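Local coordinates for uncharacterized conserved protein (Staphylococcus epidermidis, PDB 3FRM), which is of unknown function but carries a C-terminal GNAT-type acetyltransferase domain, so it may transfer acetyl groups, at residues P48-N51 with Q52-D56. Residues are numbered along the deposited sequence; the frame is centred on the assembly and turned at random.
Sequences PTMN and QWLKD
Thr49 caps the first turn of helix 50-66 through its side chain: OG1 accepts from Gln52 N at 3.0 Å, and an N-H...O angle of 176° makes the bond practically straight. With chi1 at 77° the Thr49 hydroxyl turns back over the helix end. The main chain of the same residue serves the next amide, since Trp53 N reaches Thr49 O at 2.8 Å, the first i to i+4 bond of the helix. Two further i to i+4 bonds follow, Leu54 N to Met50 O and the longer Lys55 N to Asn51 O at 3.3 Å. The capping bond and its position make Thr49 the N-cap of helix 50-66, which is the helix of the beta-alpha-beta crossover between the parallel strands 41-44 and 72-75, within the DUF5613 region of the acetyltransferase clan.

The close-packed side faces the sheet. Pro48, buried just ahead of the cap, lays its CB against Gln52 CB at 3.7 Å, while its CG approaches Trp53 CB at 4.3 Å. With CG anti to the backbone N, the Trp53 indole leaves the helix toward Phe74 and Phe95, meeting both rings edge-to-face, and helix 84-92 adds Leu86 and Lys89. Asp56, also buried, has both carboxylate oxygens engaged: OD1 in a salt bridge with Arg24, OD2 in a hydrogen bond with Tyr44 OH.

Between the two segments the contact is looser elsewhere. The side chains of selenomethionine Met50 and Leu54, both partly exposed, lie flank to flank with their ends pointing alike, SE 4.2 Å from CD2, though Met50 also touches Val85 and Lys89 of helix 84-92. On the solvent side, the extended chain of Lys55 passes alongside Asn51 O, with CG and CD each 3.8 Å from that oxygen.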
loop_
_atom_site.group_PDB
_atom_site.type_symbol
_atom_site.label_atom_id
_atom_site.label_comp_id
_atom_site.label_asym_id
_atom_site.label_seq_id
_atom_site.Cartn_x
_atom_site.Cartn_y
_atom_site.Cartn_z
ATOM N N PRO A 48 7.829 -22.055 -13.327
ATOM C CA PRO A 48 7.254 -23.077 -14.177
ATOM C C PRO A 48 6.937 -22.496 -15.557
ATOM O O PRO A 48 6.598 -21.339 -15.641
ATOM C CB PRO A 48 5.948 -23.435 -13.445
ATOM C CG PRO A 48 5.560 -22.219 -12.706
ATOM C CD PRO A 48 6.894 -21.616 -12.276
ATOM N N THR A 49 7.047 -23.263 -16.634
ATOM C CA THR A 49 6.361 -22.864 -17.846
ATOM C C THR A 49 4.862 -23.019 -17.594
ATOM O O THR A 49 4.407 -23.678 -16.626
ATOM C CB THR A 49 6.654 -23.781 -19.007
ATOM O OG1 THR A 49 5.887 -24.988 -18.861
ATOM C CG2 THR A 49 8.114 -24.095 -19.085
HETATM N N MSE A 50 4.100 -22.415 -18.493
HETATM C CA MSE A 50 2.671 -22.494 -18.507
HETATM C C MSE A 50 2.217 -23.924 -18.408
HETATM O O MSE A 50 1.352 -24.203 -17.604
HETATM C CB MSE A 50 2.135 -21.831 -19.756
HETATM C CG MSE A 50 0.784 -21.187 -19.580
HETATM SE SE MSE A 50 -0.549 -22.175 -20.583
HETATM C CE MSE A 50 -0.485 -21.445 -22.397
ATOM N N ASN A 51 2.823 -24.827 -19.179
ATOM C CA ASN A 51 2.449 -26.267 -19.192
ATOM C C ASN A 51 2.745 -26.984 -17.893
ATOM O O ASN A 51 1.948 -27.769 -17.445
ATOM C CB ASN A 51 3.198 -27.008 -20.298
ATOM C CG ASN A 51 2.823 -26.525 -21.678
ATOM O OD1 ASN A 51 1.652 -26.280 -21.951
ATOM N ND2 ASN A 51 3.820 -26.418 -22.583
ATOM N N GLN A 52 3.926 -26.714 -17.332
ATOM C CA GLN A 52 4.290 -27.154 -16.004
ATOM C C GLN A 52 3.229 -26.715 -15.009
ATOM O O GLN A 52 2.733 -27.523 -14.237
ATOM C CB GLN A 52 5.585 -26.495 -15.564
ATOM C CG GLN A 52 6.775 -27.379 -15.418
ATOM C CD GLN A 52 6.568 -28.687 -14.651
ATOM O OE1 GLN A 52 7.446 -29.543 -14.678
ATOM N NE2 GLN A 52 5.445 -28.846 -13.970
ATOM N N TRP A 53 2.895 -25.426 -15.038
ATOM C CA TRP A 53 1.926 -24.866 -14.103
ATOM C C TRP A 53 0.589 -25.582 -14.140
ATOM O O TRP A 53 -0.032 -25.767 -13.085
ATOM C CB TRP A 53 1.747 -23.319 -14.263
ATOM C CG TRP A 53 0.823 -22.734 -13.195
ATOM C CD1 TRP A 53 1.061 -22.700 -11.838
ATOM C CD2 TRP A 53 -0.488 -22.163 -13.379
ATOM N NE1 TRP A 53 -0.010 -22.134 -11.183
ATOM C CE2 TRP A 53 -0.965 -21.790 -12.101
ATOM C CE3 TRP A 53 -1.282 -21.899 -14.499
ATOM C CZ2 TRP A 53 -2.227 -21.202 -11.898
ATOM C CZ3 TRP A 53 -2.525 -21.297 -14.309
ATOM C CH2 TRP A 53 -2.987 -20.945 -12.994
ATOM N N LEU A 54 0.161 -25.999 -15.333
ATOM C CA LEU A 54 -1.112 -26.756 -15.498
ATOM C C LEU A 54 -1.093 -28.105 -14.800
ATOM O O LEU A 54 -2.081 -28.539 -14.143
ATOM C CB LEU A 54 -1.407 -26.980 -16.985
ATOM C CG LEU A 54 -2.366 -26.012 -17.668
ATOM C CD1 LEU A 54 -2.528 -24.686 -16.959
ATOM C CD2 LEU A 54 -1.969 -25.802 -19.140
ATOM N N LYS A 55 0.049 -28.767 -14.978
ATOM C CA LYS A 55 0.335 -30.021 -14.323
ATOM C C LYS A 55 0.383 -29.833 -12.815
ATOM O O LYS A 55 -0.143 -30.669 -12.103
ATOM C CB LYS A 55 1.649 -30.599 -14.853
ATOM C CG LYS A 55 1.502 -31.317 -16.199
ATOM C CD LYS A 55 2.811 -31.437 -16.925
ATOM C CE LYS A 55 2.547 -31.800 -18.378
ATOM N NZ LYS A 55 3.669 -31.345 -19.303
ATOM N N ASP A 56 0.923 -28.707 -12.345
ATOM C CA ASP A 56 1.075 -28.456 -10.914
ATOM C C ASP A 56 -0.289 -28.121 -10.306
ATOM O O ASP A 56 -0.587 -28.454 -9.147
ATOM C CB ASP A 56 2.063 -27.327 -10.662
ATOM C CG ASP A 56 3.486 -27.636 -11.167
ATOM O OD1 ASP A 56 3.850 -28.808 -11.369
ATOM O OD2 ASP A 56 4.279 -26.679 -11.321
#